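PDB 4UFQ: hyaluronidase from Streptomyces koganeiensis, which degrades the glycosaminoglycan hyaluronan and belongs to the HylP family, whose members form long intertwined trimers rich in beta-strands. Local coordinates for the interface of chains A and B. Numbering follows the deposited sequence. Chains: chain A/B, Hyaluronidase.

Contact 1: the interface of chains A and B. Residues chain A 101, 105-107; chain B 82, 84-85, 90.
The end of strand 96-101 of chain A and the loop through A:Ala107 meet the end of strand 79-83 of chain B and the loop from B:Gly84 to B:Asp90. Two backbone bonds tie A:Arg101 to chain B: its N gives to B:His82 O at 2.9 Å, and its O takes B:Gly84 N from well above the carbonyl plane. Beyond them the B:Asp90 carboxylate acts as a two-pronged clamp on the A loop. A:Thr105 OG1, the threonine hydroxyl, donates to B:Asp90 OD2 at 2.7 Å, the two side chains crossing at about a right angle. A:Ala106 N donates to B:Asp90 OD1 at 2.8 Å along a nearly straight N-H. Both donors come on the syn sides of their oxygens, about 30° out of the carboxylate plane. From the opposite face B:Tyr85 N reaches OD2, so this oxygen takes two hydrogens and the carboxylate is held against turning. With OG1 beside the carbonyl carbon of A:Thr105 (chi1 -174°), the hydroxyl can also accept from A:Ala107 N in its own loop. A:Ala107 CB packs on the imidazole of B:His82, 3.6 Å from CE1. A water bridge closes the patch: water 1 lies in the imidazole plane, 2.8 Å from B:His82 ND1, and also bonds to A:Thr105 OG1 and A:Arg101 O.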
# COMPACT_ATOMS: atom_id res chain seq x y z
N ARG A 101 -15.07 -7.25 3.36
CA ARG A 101 -16.05 -8.31 3.51
C ARG A 101 -17.38 -8.00 2.84
O ARG A 101 -17.67 -6.84 2.54
CB ARG A 101 -16.28 -8.61 4.99
CG ARG A 101 -15.08 -9.27 5.62
CD ARG A 101 -15.40 -9.78 7.02
NE ARG A 101 -14.25 -10.49 7.58
CZ ARG A 101 -14.18 -10.91 8.84
NH1 ARG A 101 -15.18 -10.68 9.69
NH2 ARG A 101 -13.09 -11.54 9.26
N THR A 105 -19.69 -6.26 -2.40
CA THR A 105 -19.07 -5.00 -2.00
C THR A 105 -18.33 -4.31 -3.15
O THR A 105 -17.82 -4.97 -4.08
CB THR A 105 -18.13 -5.20 -0.81
OG1 THR A 105 -17.65 -3.93 -0.36
CG2 THR A 105 -16.93 -6.07 -1.18
N ALA A 106 -18.27 -2.99 -3.09
CA ALA A 106 -17.50 -2.19 -4.05
C ALA A 106 -16.47 -1.33 -3.30
O ALA A 106 -15.86 -0.42 -3.88
CB ALA A 106 -18.43 -1.33 -4.90
N ALA A 107 -16.29 -1.61 -2.01
CA ALA A 107 -15.31 -0.91 -1.20
C ALA A 107 -13.89 -1.06 -1.71
O ALA A 107 -13.49 -2.11 -2.21
CB ALA A 107 -15.39 -1.39 0.24
N HIS B 82 -13.65 -4.03 6.75
CA HIS B 82 -14.78 -3.24 6.28
C HIS B 82 -15.93 -4.19 5.96
O HIS B 82 -15.81 -5.07 5.10
CB HIS B 82 -14.42 -2.41 5.05
CG HIS B 82 -15.58 -1.63 4.51
ND1 HIS B 82 -16.41 -2.12 3.53
CD2 HIS B 82 -16.09 -0.42 4.86
CE1 HIS B 82 -17.36 -1.24 3.27
NE2 HIS B 82 -17.19 -0.20 4.07
N GLY B 84 -19.05 -4.71 4.18
CA GLY B 84 -19.62 -4.08 3.01
C GLY B 84 -21.08 -4.38 2.77
O GLY B 84 -21.80 -4.88 3.64
N TYR B 85 -21.52 -4.05 1.56
CA TYR B 85 -22.93 -4.14 1.20
C TYR B 85 -23.09 -4.89 -0.12
O TYR B 85 -22.37 -4.64 -1.09
CB TYR B 85 -23.53 -2.73 1.09
CG TYR B 85 -23.50 -1.99 2.40
CD1 TYR B 85 -22.33 -1.39 2.85
CD2 TYR B 85 -24.63 -1.90 3.20
CE1 TYR B 85 -22.28 -0.73 4.05
CE2 TYR B 85 -24.59 -1.23 4.41
CZ TYR B 85 -23.42 -0.64 4.83
OH TYR B 85 -23.34 0.03 6.02
N ASP B 90 -21.33 0.79 -1.39
CA ASP B 90 -20.13 1.28 -0.73
C ASP B 90 -18.98 1.56 -1.70
O ASP B 90 -17.81 1.46 -1.35
CB ASP B 90 -19.67 0.29 0.34
CG ASP B 90 -19.56 -1.13 -0.19
OD1 ASP B 90 -19.75 -1.37 -1.41
OD2 ASP B 90 -19.26 -2.01 0.65
O HOH W 1 -16.18 -4.44 2.01

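Contact 2: the interface of chains A and B. Residues chain A 128-129; chain B 118-119, 123, 139-141.
Chi1 of -165° turns the A:Asn128 side chain away from its own backbone N, and chi2 of 40° sets the amide where both its ends meet chain B; A:Asn129, with chi1 -66°, carries CG beside its backbone N, anti to the carbonyl carbon, and sends its amide towards the same B:Gly139. The A:Asn128 amide reads the backbone of B:Thr119 like a strand partner. Its OD1 takes B:Thr119 N at 2.9 Å on an in-plane lone pair, while its ND2 gives to B:Thr119 O at 3.0 Å. The second N-H of ND2 goes to B:Gly139 O at 2.9 Å, a partner lying in the amide plane. Three bonds therefore hold this flat group and fix which end is oxygen. A:Asn129 ND2 adds a slightly tilted bond to the same B:Gly139 O at 3.0 Å, so that carbonyl accepts from two asparagines. Carbon atoms fill in around the first amide. B:Leu123 CD2 sits 3.6 Å from A:Asn128 CG, the two side chains crossing obliquely, and B:Thr119 CG2 lies near the same carbon. B:Pro118 CA rests against OD1, and its CB faces the backbone O of A:Asn128. Two consecutive asparagines after strand 124-127 thus anchor a loop of one chain to two separate backbone segments of its neighbour, which is likely to keep the subunits in register along the trimer.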
# COMPACT_ATOMS: atom_id res chain seq x y z
N ASN A 128 12.93 -3.02 1.54
CA ASN A 128 13.30 -4.21 2.29
C ASN A 128 14.78 -4.54 2.13
O ASN A 128 15.47 -4.87 3.10
CB ASN A 128 12.45 -5.37 1.80
CG ASN A 128 12.49 -6.55 2.73
OD1 ASN A 128 12.48 -6.39 3.94
ND2 ASN A 128 12.58 -7.75 2.17
N ASN A 129 15.26 -4.45 0.88
CA ASN A 129 16.62 -4.85 0.56
C ASN A 129 17.61 -3.69 0.56
O ASN A 129 17.35 -2.64 -0.03
CB ASN A 129 16.61 -5.60 -0.78
CG ASN A 129 15.85 -6.90 -0.68
OD1 ASN A 129 16.29 -7.82 0.02
ND2 ASN A 129 14.70 -6.97 -1.33
N PRO B 118 16.33 -7.60 5.96
CA PRO B 118 15.16 -7.84 5.11
C PRO B 118 14.25 -8.95 5.64
O PRO B 118 14.72 -9.96 6.17
CB PRO B 118 15.77 -8.22 3.76
CG PRO B 118 17.13 -8.74 4.09
CD PRO B 118 17.59 -7.94 5.28
N THR B 119 12.94 -8.76 5.49
CA THR B 119 12.00 -9.82 5.78
C THR B 119 11.98 -10.80 4.62
O THR B 119 12.31 -10.46 3.48
CB THR B 119 10.57 -9.31 6.00
OG1 THR B 119 9.73 -10.42 6.33
CG2 THR B 119 10.01 -8.61 4.76
N LEU B 123 6.16 -7.88 0.77
CA LEU B 123 6.09 -6.50 1.21
C LEU B 123 4.67 -5.96 1.06
O LEU B 123 4.17 -5.23 1.93
CB LEU B 123 7.09 -5.64 0.42
CG LEU B 123 8.51 -6.22 0.38
CD1 LEU B 123 9.45 -5.22 -0.32
CD2 LEU B 123 8.99 -6.56 1.77
N GLY B 139 9.41 -10.41 -0.77
CA GLY B 139 10.56 -10.01 0.03
C GLY B 139 11.83 -9.80 -0.80
O GLY B 139 12.67 -8.96 -0.47
N THR B 140 12.01 -10.59 -1.85
CA THR B 140 13.15 -10.44 -2.77
C THR B 140 13.09 -9.17 -3.61
O THR B 140 14.09 -8.77 -4.23
CB THR B 140 13.17 -11.59 -3.78
OG1 THR B 140 11.90 -11.61 -4.45
CG2 THR B 140 13.43 -12.93 -3.09
N GLY B 141 11.92 -8.54 -3.66
CA GLY B 141 11.70 -7.39 -4.50
C GLY B 141 11.04 -7.74 -5.83
O GLY B 141 10.60 -6.84 -6.54

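Contact 3: the interface of chains A and B. Residues chain A 42-45; chain B 30-32, 39.
Strand 40-44 of chain A lies parallel to strand 28-32 of chain B, a stretch of the intersubunit sheet typical of the intertwined HylP hyaluronidases, with B:Ala39 from a neighbouring loop beside it. Backbone bonds zip the two strands together. A:Tyr43 N gives to B:Leu30 O at 2.9 Å, B:Thr32 N returns to A:Tyr43 O at 3.0 Å, and A:Ala45 N, just past the strand, reaches B:Thr32 O at 2.7 Å. Each donor comes nearly end-on to its carbonyl. On one side of the sheet A:Tyr43 and B:Lys31 lie side by side, pointing the same way, since both carry CG anti to the backbone N (chi1 -177° and 173°). The extended lysine chain passes above the plane of the phenol ring, just outside its rim at CD2 and CE2, its CE 3.8 Å from A:Tyr43 CE2 and equally near A:Ala45 CB, which lies on the same side, over the ring face towards the rim. An alanine in place of B:Lys31 would probably strip the aliphatic cover from the CD2-CE2 side of the ring and leave the phenol freer to turn. On the opposite side A:Ile42 CG2 meets B:Ala39 CB at 3.9 Å. The A:Gln44 amide is doubtful as modelled, because OE1 faces the B:Thr32 carbonyl O.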
# COMPACT_ATOMS: atom_id res chain seq x y z
N ILE A 42 -2.40 1.98 25.88
CA ILE A 42 -3.21 0.77 25.99
C ILE A 42 -2.29 -0.42 25.75
O ILE A 42 -1.65 -0.52 24.71
CB ILE A 42 -4.40 0.77 25.00
CG1 ILE A 42 -5.32 1.96 25.27
CG2 ILE A 42 -5.16 -0.55 25.09
CD1 ILE A 42 -6.51 2.07 24.30
N TYR A 43 -2.23 -1.31 26.74
CA TYR A 43 -1.20 -2.34 26.80
C TYR A 43 -1.81 -3.70 27.15
O TYR A 43 -2.43 -3.85 28.20
CB TYR A 43 -0.19 -1.94 27.88
CG TYR A 43 1.00 -2.86 28.05
CD1 TYR A 43 1.34 -3.78 27.07
CD2 TYR A 43 1.77 -2.81 29.20
CE1 TYR A 43 2.43 -4.62 27.23
CE2 TYR A 43 2.85 -3.65 29.37
CZ TYR A 43 3.18 -4.55 28.39
OH TYR A 43 4.26 -5.39 28.57
N GLN A 44 -1.63 -4.67 26.26
CA GLN A 44 -1.98 -6.06 26.52
C GLN A 44 -0.70 -6.81 26.87
O GLN A 44 0.16 -7.03 26.01
CB GLN A 44 -2.63 -6.70 25.29
CG GLN A 44 -2.76 -8.23 25.35
CD GLN A 44 -3.64 -8.70 26.50
OE1 GLN A 44 -3.16 -9.11 27.56
NE2 GLN A 44 -4.94 -8.64 26.27
N ALA A 45 -0.58 -7.19 28.15
CA ALA A 45 0.63 -7.82 28.66
C ALA A 45 0.55 -9.34 28.61
O ALA A 45 1.55 -10.01 28.86
CB ALA A 45 0.94 -7.35 30.08
N LEU B 30 -3.96 2.03 30.45
CA LEU B 30 -4.85 0.89 30.56
C LEU B 30 -4.07 -0.36 30.22
O LEU B 30 -3.77 -0.61 29.04
CB LEU B 30 -6.05 1.06 29.62
CG LEU B 30 -6.87 2.33 29.87
CD1 LEU B 30 -7.79 2.60 28.70
CD2 LEU B 30 -7.68 2.22 31.16
N LYS B 31 -3.74 -1.12 31.25
CA LYS B 31 -2.96 -2.34 31.11
C LYS B 31 -3.76 -3.55 31.58
O LYS B 31 -4.29 -3.57 32.68
CB LYS B 31 -1.65 -2.23 31.90
CG LYS B 31 -0.84 -3.52 31.94
CD LYS B 31 0.45 -3.33 32.71
CE LYS B 31 1.31 -4.58 32.68
NZ LYS B 31 2.57 -4.43 33.47
N THR B 32 -3.82 -4.56 30.71
CA THR B 32 -4.50 -5.81 30.97
C THR B 32 -3.52 -6.96 30.74
O THR B 32 -2.78 -6.95 29.75
CB THR B 32 -5.73 -5.99 30.04
OG1 THR B 32 -6.79 -5.12 30.46
CG2 THR B 32 -6.24 -7.43 30.03
N ALA B 39 -7.45 -5.49 26.18
CA ALA B 39 -7.14 -4.45 27.16
C ALA B 39 -8.16 -3.33 27.08
O ALA B 39 -8.52 -2.73 28.11
CB ALA B 39 -5.74 -3.91 26.96

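Contact 4: the interface of chains A and B. Residues chain A 72, 75-77, 79; chain B 63-65.
Hydrogen bonds join A:Glu72 and A:Gly76 to the B:Ser64-B:Ala65 backbone and hydroxyl. A:Glu72 OE2, one carboxylate oxygen, receives B:Ala65 N at 2.8 Å on its anti lone pair, the one pointing away from OE1. The serine hydroxyl, B:Ser64 OG, donates to A:Gly76 O at 2.6 Å in the carbonyl plane. Within chain A, A:Thr77 OG1 gives to A:Glu72 OE1 at 2.8 Å from above the carboxylate plane, a second-shell bond that helps fix how the acid is turned. The glutamate reaches both donors because its chain bends at chi2 (81°), curling the carboxylate back over the loop. Replacing A:Glu72 by an alanine would probably leave B:Ala65 N and A:Thr77 OG1 without these acceptors and open a gap beside B:Ser64. Van der Waals contacts fill the rest. A:Glu72 CG packs 3.9 Å from B:Ser64 CA and also lies near B:Thr63 O. A:Arg75 CB and A:Lys79 CB both approach B:Ser64 OG, each at 3.7 Å, so the serine is wedged among chain A carbons. In the fold, chain A offers the turn that follows strand 66-70 and leads into strand 79-83, while chain B offers the loop that runs into its own strand 66-70.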
# COMPACT_ATOMS: atom_id res chain seq x y z
N GLU A 72 3.34 15.59 11.94
CA GLU A 72 4.74 15.20 12.12
C GLU A 72 5.68 15.82 11.08
O GLU A 72 5.33 15.94 9.90
CB GLU A 72 4.85 13.68 12.02
CG GLU A 72 4.08 12.92 13.12
CD GLU A 72 2.60 12.77 12.85
OE1 GLU A 72 2.13 13.14 11.75
OE2 GLU A 72 1.88 12.27 13.74
N ARG A 75 8.35 11.77 11.14
CA ARG A 75 7.89 10.45 11.58
C ARG A 75 6.58 10.12 10.91
O ARG A 75 5.97 10.97 10.27
CB ARG A 75 7.70 10.43 13.09
CG ARG A 75 8.97 10.72 13.88
CD ARG A 75 9.99 9.61 13.75
NE ARG A 75 11.19 9.87 14.56
CZ ARG A 75 12.27 10.52 14.13
NH1 ARG A 75 12.34 10.99 12.89
NH2 ARG A 75 13.29 10.70 14.95
N GLY A 76 6.13 8.88 11.07
CA GLY A 76 4.84 8.45 10.55
C GLY A 76 3.70 8.88 11.46
O GLY A 76 3.85 8.88 12.69
N THR A 77 2.56 9.26 10.88
CA THR A 77 1.38 9.65 11.67
C THR A 77 0.87 8.44 12.46
O THR A 77 0.53 8.54 13.64
CB THR A 77 0.25 10.26 10.79
OG1 THR A 77 0.76 11.38 10.06
CG2 THR A 77 -0.93 10.72 11.65
N LYS A 79 2.57 4.76 13.18
CA LYS A 79 3.76 3.93 13.11
C LYS A 79 3.45 2.56 13.66
O LYS A 79 3.13 2.42 14.85
CB LYS A 79 4.92 4.57 13.87
CG LYS A 79 6.16 3.70 14.01
CD LYS A 79 6.86 3.51 12.69
CE LYS A 79 8.11 2.67 12.84
NZ LYS A 79 9.15 3.37 13.61
N THR B 63 6.72 13.76 17.23
CA THR B 63 6.43 12.37 17.56
C THR B 63 5.21 11.87 16.79
O THR B 63 4.27 12.64 16.59
CB THR B 63 6.14 12.24 19.07
OG1 THR B 63 7.30 12.61 19.81
CG2 THR B 63 5.75 10.82 19.46
N SER B 64 5.22 10.60 16.39
CA SER B 64 4.05 9.99 15.76
C SER B 64 2.81 10.22 16.61
O SER B 64 2.86 10.08 17.81
CB SER B 64 4.25 8.48 15.59
OG SER B 64 5.30 8.20 14.70
N ALA B 65 1.70 10.56 15.98
CA ALA B 65 0.44 10.74 16.69
C ALA B 65 0.03 9.42 17.33
O ALA B 65 -0.59 9.38 18.40
CB ALA B 65 -0.63 11.21 15.74

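The four contacts are spread along one elongated A-B interface, with centres of their C-alpha atoms 21 to 32 Å apart. Contacts 3 and 4 are nearest, about 21 Å, and contact 2 lies about 23 Å from contact 4; contact 1 stands about 29 to 32 Å from each of the others. Strand 79-83 belongs to two of them, beginning at A:Lys79 in contact 4 and holding B:His82 in contact 1. Contact 3 pairs strands, whereas contact 2 joins loops and contact 4 does so mainly. With three copies in the assembly, repeated use of such points would bind the chains along much of their length.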